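Local coordinates for mandelate racemase/muconate lactonizing enzyme-like protein (Roseovarius sp. TM1035, PDB 3RCY) that probably catalyses an isomerisation or related reaction at a magnesium-binding site, as a member of the mandelate racemase/muconate lactonizing group of the enolase superfamily, at residues D156-G161 against A198-K203; Y162-F167 against I332-S337. All coordinates share one frame; numbering follows the deposited sequence. Where two conformers were deposited one is given.

In the fold
The chain runs from the end of helix 147-159 through 156-161 straight into 162-167, which carries strand 164-167. It then passes along helix 183-200 to 198-203, where contact 1 closes a loop of 36 residues that includes that strand. Contact 2 closes a much longer loop of 164 residues, once the chain reaches 332-337 near the end of the barrel. Because their segments alternate, the two contacts cross rather than nest. Contact 1 joins two successive helices of the barrel's outer layer, contact 2 two strands inside that layer. Their centres lie about 12 Å apart, and Cys157 CB packs on Val165 CG1 (3.7 Å), joining outer helix to barrel strand.

Contact 1: D156-G161 against A198-K203; sequences DCVARG and AAVGDK
The carbonyl of Val200 takes up the backbone N-H of Lys203 (Val200 O to Lys203 N, 2.9 Å), closing a type II' beta turn that places both residues against Val158. Gly201 follows helix 183-200 with phi of 52°, and the turn brings Lys203 round to meet one methyl of Val158. Val158 fills the position facing this turn with its two methyl branches, each with its own partner. CG1, anti to the backbone N (chi1 168°), reaches Lys203 CB at 3.7 Å and lies 4.0 Å from Lys203 CD, while the same rotamer turns CG2 onto Val200 CG1, 3.6 Å away. Both partners cross the valine at about a right angle. The lysine presents the side of its extended aliphatic chain, so that its methylene groups rather than its ammonium cover the valine. Val158 leans also on Ala204, and Val200 on Ala154 of helix 147-159, continuing the apolar seam. No hydrogen bond spans the segments, and with 134 Å² buried the contact is small, apolar and partly open to solvent. Helix 147-159 stops in a Schellman motif: Gly161 N bonds Val158 O at 2.9 Å and Tyr162 N probably bonds Cys157 O, and the positive phi of Gly161 turns the chain toward the next strand. On the other segment, Asp202 bonds Ser187 of the second subunit through OD2, so the turn also reaches the subunit interface. Here the C-terminal ends of two consecutive helices, one extended by its turn, pack side by side in the outer helical layer of the beta/alpha barrel of the enolase superfamily.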
ATOM      1  N   ASP A 156      20.435 -23.781 -36.330  1.00 19.43           N
ATOM      2  CA  ASP A 156      19.580 -24.669 -37.105  1.00 20.29           C
ATOM      3  C   ASP A 156      18.086 -24.329 -36.949  1.00 19.45           C
ATOM      4  O   ASP A 156      17.353 -24.300 -37.933  1.00 19.44           O
ATOM      5  CB  ASP A 156      19.854 -26.133 -36.757  1.00 22.26           C
ATOM      6  CG  ASP A 156      19.217 -27.082 -37.745  1.00 29.91           C
ATOM      7  OD1 ASP A 156      19.543 -27.025 -38.952  1.00 24.47           O
ATOM      8  OD2 ASP A 156      18.370 -27.875 -37.319  1.00 23.92           O
ATOM      9  N   CYS A 157      17.635 -24.066 -35.722  1.00 18.88           N
ATOM     10  CA  CYS A 157      16.245 -23.641 -35.500  1.00 18.32           C
ATOM     11  C   CYS A 157      15.894 -22.388 -36.303  1.00 17.82           C
ATOM     12  O   CYS A 157      14.842 -22.308 -36.944  1.00 17.41           O
ATOM     13  CB  CYS A 157      15.988 -23.383 -34.011  1.00 17.79           C
ATOM     14  SG  CYS A 157      15.886 -24.866 -33.062  1.00 21.33           S
ATOM     15  N   VAL A 158      16.792 -21.415 -36.267  1.00 18.34           N
ATOM     16  CA  VAL A 158      16.589 -20.152 -36.969  1.00 18.72           C
ATOM     17  C   VAL A 158      16.591 -20.334 -38.490  1.00 19.56           C
ATOM     18  O   VAL A 158      15.754 -19.754 -39.189  1.00 19.14           O
ATOM     19  CB  VAL A 158      17.609 -19.092 -36.499  1.00 18.79           C
ATOM     20  CG1 VAL A 158      17.598 -17.874 -37.407  1.00 19.76           C
ATOM     21  CG2 VAL A 158      17.289 -18.698 -35.063  1.00 19.75           C
ATOM     22  N   ALA A 159      17.507 -21.156 -38.994  1.00 20.95           N
ATOM     23  CA  ALA A 159      17.551 -21.464 -40.426  1.00 22.49           C
ATOM     24  C   ALA A 159      16.199 -22.015 -40.883  1.00 23.66           C
ATOM     25  O   ALA A 159      15.721 -21.663 -41.961  1.00 24.52           O
ATOM     26  CB  ALA A 159      18.670 -22.460 -40.731  1.00 22.66           C
ATOM     27  N   ARG A 160      15.585 -22.788 -40.019  1.00 24.20           N
ATOM     28  CA  ARG A 160      14.346 -23.487 -40.246  0.50 24.58           C
ATOM     29  C   ARG A 160      13.146 -22.566 -40.029  1.00 24.42           C
ATOM     30  O   ARG A 160      12.061 -23.013 -40.151  1.00 25.49           O
ATOM     31  CB  ARG A 160      14.224 -24.688 -39.298  0.50 24.84           C
ATOM     32  CG  ARG A 160      14.646 -26.090 -39.731  0.50 29.45           C
ATOM     33  CD  ARG A 160      15.112 -27.021 -38.554  0.50 25.36           C
ATOM     34  NE  ARG A 160      14.473 -26.870 -37.204  0.50 29.00           N
ATOM     35  CZ  ARG A 160      15.029 -27.265 -36.047  0.50 25.21           C
ATOM     36  NH1 ARG A 160      14.312 -27.357 -34.903  0.50 28.34           N
ATOM     37  NH2 ARG A 160      16.303 -27.606 -36.031  0.50 28.83           N
ATOM     38  N   GLY A 161      13.365 -21.306 -39.701  1.00 22.79           N
ATOM     39  CA  GLY A 161      12.307 -20.312 -39.554  1.00 20.91           C
ATOM     40  C   GLY A 161      11.823 -19.958 -38.154  1.00 19.22           C
ATOM     41  O   GLY A 161      11.010 -19.048 -38.012  1.00 18.60           O
ATOM     42  N   ALA A 198      24.878 -14.479 -30.331  1.00 18.49           N
ATOM     43  CA  ALA A 198      25.829 -14.327 -31.437  1.00 19.33           C
ATOM     44  C   ALA A 198      25.424 -15.184 -32.647  1.00 19.44           C
ATOM     45  O   ALA A 198      25.609 -14.766 -33.786  1.00 19.74           O
ATOM     46  CB  ALA A 198      27.251 -14.642 -30.986  1.00 19.56           C
ATOM     47  N   ALA A 199      24.846 -16.359 -32.388  1.00 19.00           N
ATOM     48  CA  ALA A 199      24.416 -17.270 -33.451  1.00 19.59           C
ATOM     49  C   ALA A 199      23.117 -16.836 -34.140  1.00 19.79           C
ATOM     50  O   ALA A 199      22.965 -17.035 -35.350  1.00 19.93           O
ATOM     51  CB  ALA A 199      24.286 -18.703 -32.925  1.00 19.51           C
ATOM     52  N   VAL A 200      22.189 -16.248 -33.386  1.00 19.10           N
ATOM     53  CA  VAL A 200      20.890 -15.874 -33.969  1.00 19.40           C
ATOM     54  C   VAL A 200      20.742 -14.381 -34.313  1.00 19.71           C
ATOM     55  O   VAL A 200      19.869 -14.016 -35.104  1.00 19.63           O
ATOM     56  CB  VAL A 200      19.692 -16.340 -33.099  1.00 19.08           C
ATOM     57  CG1 VAL A 200      19.825 -17.820 -32.735  1.00 15.65           C
ATOM     58  CG2 VAL A 200      19.545 -15.480 -31.836  1.00 15.47           C
ATOM     59  N   GLY A 201      21.586 -13.534 -33.720  1.00 19.85           N
ATOM     60  CA  GLY A 201      21.490 -12.079 -33.888  1.00 20.38           C
ATOM     61  C   GLY A 201      20.091 -11.560 -33.590  1.00 20.61           C
ATOM     62  O   GLY A 201      19.498 -11.914 -32.559  1.00 20.17           O
ATOM     63  N   ASP A 202      19.564 -10.736 -34.496  1.00 20.92           N
ATOM     64  CA  ASP A 202      18.183 -10.230 -34.409  1.00 21.83           C
ATOM     65  C   ASP A 202      17.141 -11.146 -35.033  1.00 21.04           C
ATOM     66  O   ASP A 202      15.974 -10.777 -35.105  1.00 21.13           O
ATOM     67  CB  ASP A 202      18.044  -8.885 -35.117  1.00 23.63           C
ATOM     68  CG  ASP A 202      18.735  -7.769 -34.403  1.00 28.97           C
ATOM     69  OD1 ASP A 202      19.043  -7.915 -33.203  1.00 24.39           O
ATOM     70  OD2 ASP A 202      18.968  -6.735 -35.064  1.00 25.18           O
ATOM     71  N   LYS A 203      17.543 -12.320 -35.502  1.00 20.64           N
ATOM     72  CA  LYS A 203      16.597 -13.187 -36.206  1.00 20.86           C
ATOM     73  C   LYS A 203      15.680 -13.965 -35.256  1.00 19.61           C
ATOM     74  O   LYS A 203      14.637 -14.472 -35.673  1.00 19.65           O
ATOM     75  CB  LYS A 203      17.321 -14.151 -37.148  1.00 22.45           C
ATOM     76  CG  LYS A 203      18.082 -13.476 -38.289  1.00 31.09           C
ATOM     77  CD  LYS A 203      18.816 -14.521 -39.127  1.00 25.04           C
ATOM     78  CE  LYS A 203      19.389 -13.924 -40.403  1.00 31.82           C
ATOM     79  NZ  LYS A 203      19.853 -14.995 -41.346  1.00 27.00           N
TER

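Contact 2: Y162-F167 against I332-S337; sequences YTAVKF and ILMCES
A buried salt bridge and a Met-Ala packing contact link two barrel strands that are not direct neighbours: strand 126-131 runs between 164-167 and 335-336 and pairs in parallel with each. Lys166 NZ donates to Glu336 OE2 at 3.1 Å, arriving above the carboxylate plane, 58° out of it. The lysine chain leaves with CG anti to the backbone N (chi1 -169°) and bends at chi3 (93°), which swings the ammonium across to the extended glutamate chain at about a right angle. This is the interior of the beta/alpha barrel that houses the active site in the enolase superfamily, and the Lys166 side chain lies about 4 Å from the magnesium ion, whose site includes Glu235 and Glu261. The ammonium also hydrogen-bonds Tyr129 OH, its strongest polar partner, and forms a salt bridge to Glu235 OE1, with Tyr131 in a cation-pi contact; Leu312 N holds Glu336 OE1. With an alanine in place of Glu336, Lys166 would probably lose one of its two carboxylate partners and the Leu312 N-H would be left without its acceptor. Two residues back on each segment, Ala164 CB rests against Met334, 3.8 Å from SD and 3.9 Å from CE. With CG between the backbone N and the carbonyl carbon and the chain bent at chi3, the thioether is brought against this methyl group, and Leu207 touches both residues.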
ATOM      1  N   TYR A 162      12.299 -20.657 -37.124  1.00 18.21           N
ATOM      2  CA  TYR A 162      11.927 -20.302 -35.747  1.00 17.15           C
ATOM      3  C   TYR A 162      12.392 -18.893 -35.393  1.00 15.92           C
ATOM      4  O   TYR A 162      13.515 -18.494 -35.735  1.00 15.35           O
ATOM      5  CB  TYR A 162      12.454 -21.315 -34.732  1.00 17.39           C
ATOM      6  CG  TYR A 162      11.667 -22.599 -34.744  1.00 19.48           C
ATOM      7  CD1 TYR A 162      10.473 -22.714 -34.031  1.00 17.35           C
ATOM      8  CD2 TYR A 162      12.105 -23.697 -35.483  1.00 17.72           C
ATOM      9  CE1 TYR A 162       9.735 -23.893 -34.047  1.00 19.12           C
ATOM     10  CE2 TYR A 162      11.375 -24.876 -35.513  1.00 19.73           C
ATOM     11  CZ  TYR A 162      10.192 -24.967 -34.792  1.00 17.58           C
ATOM     12  OH  TYR A 162       9.474 -26.137 -34.828  1.00 19.83           O
ATOM     13  N   THR A 163      11.506 -18.142 -34.740  1.00 15.14           N
ATOM     14  CA  THR A 163      11.770 -16.758 -34.355  1.00 14.60           C
ATOM     15  C   THR A 163      12.035 -16.622 -32.850  1.00 13.55           C
ATOM     16  O   THR A 163      12.131 -15.513 -32.317  1.00 13.32           O
ATOM     17  CB  THR A 163      10.596 -15.836 -34.756  1.00 15.16           C
ATOM     18  OG1 THR A 163       9.411 -16.240 -34.066  1.00 15.77           O
ATOM     19  CG2 THR A 163      10.360 -15.883 -36.274  1.00 17.30           C
ATOM     20  N   ALA A 164      12.135 -17.759 -32.166  1.00 12.74           N
ATOM     21  CA  ALA A 164      12.438 -17.784 -30.739  1.00 12.24           C
ATOM     22  C   ALA A 164      12.881 -19.185 -30.354  1.00 12.67           C
ATOM     23  O   ALA A 164      12.370 -20.178 -30.894  1.00 12.90           O
ATOM     24  CB  ALA A 164      11.213 -17.341 -29.903  1.00 11.24           C
ATOM     25  N   VAL A 165      13.849 -19.256 -29.443  1.00 12.82           N
ATOM     26  CA  VAL A 165      14.405 -20.527 -28.989  1.00 13.18           C
ATOM     27  C   VAL A 165      14.559 -20.524 -27.479  1.00 13.09           C
ATOM     28  O   VAL A 165      14.883 -19.491 -26.889  1.00 12.64           O
ATOM     29  CB  VAL A 165      15.765 -20.862 -29.665  1.00 13.51           C
ATOM     30  CG1 VAL A 165      15.593 -21.035 -31.171  1.00 13.82           C
ATOM     31  CG2 VAL A 165      16.840 -19.805 -29.364  1.00 13.94           C
ATOM     32  N   LYS A 166      14.333 -21.691 -26.867  1.00 13.06           N
ATOM     33  CA  LYS A 166      14.362 -21.831 -25.410  1.00 13.10           C
ATOM     34  C   LYS A 166      15.433 -22.815 -24.947  1.00 12.99           C
ATOM     35  O   LYS A 166      15.747 -23.787 -25.645  1.00 13.01           O
ATOM     36  CB  LYS A 166      12.982 -22.252 -24.884  1.00 13.12           C
ATOM     37  CG  LYS A 166      12.849 -22.157 -23.354  1.00 13.78           C
ATOM     38  CD  LYS A 166      11.396 -21.986 -22.928  1.00 13.10           C
ATOM     39  CE  LYS A 166      10.730 -23.329 -22.627  1.00 12.97           C
ATOM     40  NZ  LYS A 166       9.323 -23.109 -22.172  1.00 11.75           N
ATOM     41  N   PHE A 167      15.993 -22.535 -23.772  1.00 12.83           N
ATOM     42  CA  PHE A 167      17.095 -23.305 -23.195  1.00 13.83           C
ATOM     43  C   PHE A 167      17.192 -22.987 -21.704  1.00 14.97           C
ATOM     44  O   PHE A 167      16.824 -21.883 -21.273  1.00 15.34           O
ATOM     45  CB  PHE A 167      18.422 -22.968 -23.906  1.00 13.51           C
ATOM     46  CG  PHE A 167      18.716 -21.486 -23.975  1.00 14.48           C
ATOM     47  CD1 PHE A 167      18.139 -20.687 -24.970  1.00 13.43           C
ATOM     48  CD2 PHE A 167      19.544 -20.886 -23.028  1.00 13.41           C
ATOM     49  CE1 PHE A 167      18.387 -19.309 -25.016  1.00 14.45           C
ATOM     50  CE2 PHE A 167      19.806 -19.523 -23.063  1.00 14.43           C
ATOM     51  CZ  PHE A 167      19.227 -18.726 -24.060  1.00 13.45           C
ATOM     52  N   ILE A 332      -2.142 -13.526 -27.837  1.00 11.61           N
ATOM     53  CA  ILE A 332      -1.210 -14.654 -27.988  1.00 11.86           C
ATOM     54  C   ILE A 332       0.200 -14.119 -28.189  1.00 12.53           C
ATOM     55  O   ILE A 332       0.408 -13.200 -28.986  1.00 13.03           O
ATOM     56  CB  ILE A 332      -1.592 -15.589 -29.189  1.00 12.13           C
ATOM     57  CG1 ILE A 332      -0.659 -16.810 -29.272  1.00 14.71           C
ATOM     58  CG2 ILE A 332      -1.538 -14.836 -30.524  1.00 15.26           C
ATOM     59  CD1 ILE A 332      -0.688 -17.720 -28.047  1.00 11.98           C
ATOM     60  N   LEU A 333       1.169 -14.691 -27.475  1.00 12.44           N
ATOM     61  CA  LEU A 333       2.580 -14.402 -27.740  1.00 12.70           C
ATOM     62  C   LEU A 333       3.158 -15.453 -28.694  1.00 13.22           C
ATOM     63  O   LEU A 333       3.531 -15.134 -29.818  1.00 13.65           O
ATOM     64  CB  LEU A 333       3.394 -14.341 -26.435  1.00 12.27           C
ATOM     65  CG  LEU A 333       4.923 -14.173 -26.517  1.00 17.99           C
ATOM     66  CD1 LEU A 333       5.372 -12.973 -27.395  1.00 12.02           C
ATOM     67  CD2 LEU A 333       5.469 -14.041 -25.116  1.00 11.91           C
ATOM     68  N   MET A 334       3.224 -16.705 -28.241  1.00 13.02           N
ATOM     69  CA  MET A 334       3.738 -17.803 -29.061  1.00 13.55           C
ATOM     70  C   MET A 334       3.332 -19.162 -28.476  1.00 13.19           C
ATOM     71  O   MET A 334       2.929 -19.237 -27.311  1.00 13.13           O
ATOM     72  CB  MET A 334       5.267 -17.702 -29.210  1.00 14.16           C
ATOM     73  CG  MET A 334       6.044 -17.684 -27.885  1.00 16.38           C
ATOM     74  SD  MET A 334       7.827 -17.463 -28.107  1.00 15.47           S
ATOM     75  CE  MET A 334       7.956 -15.707 -28.451  1.00 16.52           C
ATOM     76  N   CYS A 335       3.424 -20.218 -29.288  1.00 12.93           N
ATOM     77  CA  CYS A 335       3.098 -21.580 -28.849  1.00 13.31           C
ATOM     78  C   CYS A 335       4.327 -22.466 -28.818  1.00 13.61           C
ATOM     79  O   CYS A 335       4.975 -22.677 -29.846  1.00 14.00           O
ATOM     80  CB  CYS A 335       2.048 -22.222 -29.763  1.00 13.35           C
ATOM     81  SG  CYS A 335       0.369 -21.745 -29.376  1.00 18.77           S
ATOM     82  N   GLU A 336       4.639 -22.992 -27.637  1.00 13.76           N
ATOM     83  CA  GLU A 336       5.683 -24.010 -27.482  1.00 13.86           C
ATOM     84  C   GLU A 336       5.347 -25.212 -28.362  1.00 13.47           C
ATOM     85  O   GLU A 336       4.198 -25.625 -28.425  1.00 12.79           O
ATOM     86  CB  GLU A 336       5.766 -24.434 -26.008  1.00 14.50           C
ATOM     87  CG  GLU A 336       7.007 -25.232 -25.625  1.00 17.29           C
ATOM     88  CD  GLU A 336       7.248 -25.260 -24.110  1.00 15.70           C
ATOM     89  OE1 GLU A 336       6.312 -24.957 -23.335  1.00 17.21           O
ATOM     90  OE2 GLU A 336       8.384 -25.587 -23.692  1.00 18.36           O
ATOM     91  N   SER A 337       6.359 -25.760 -29.034  1.00 14.20           N
ATOM     92  CA  SER A 337       6.176 -26.879 -29.951  1.00 14.69           C
ATOM     93  C   SER A 337       7.336 -27.873 -29.856  1.00 14.74           C
ATOM     94  O   SER A 337       8.466 -27.509 -29.504  1.00 14.52           O
ATOM     95  CB  SER A 337       6.022 -26.374 -31.395  1.00 14.94           C
ATOM     96  OG  SER A 337       5.019 -25.364 -31.482  1.00 19.55           O
TER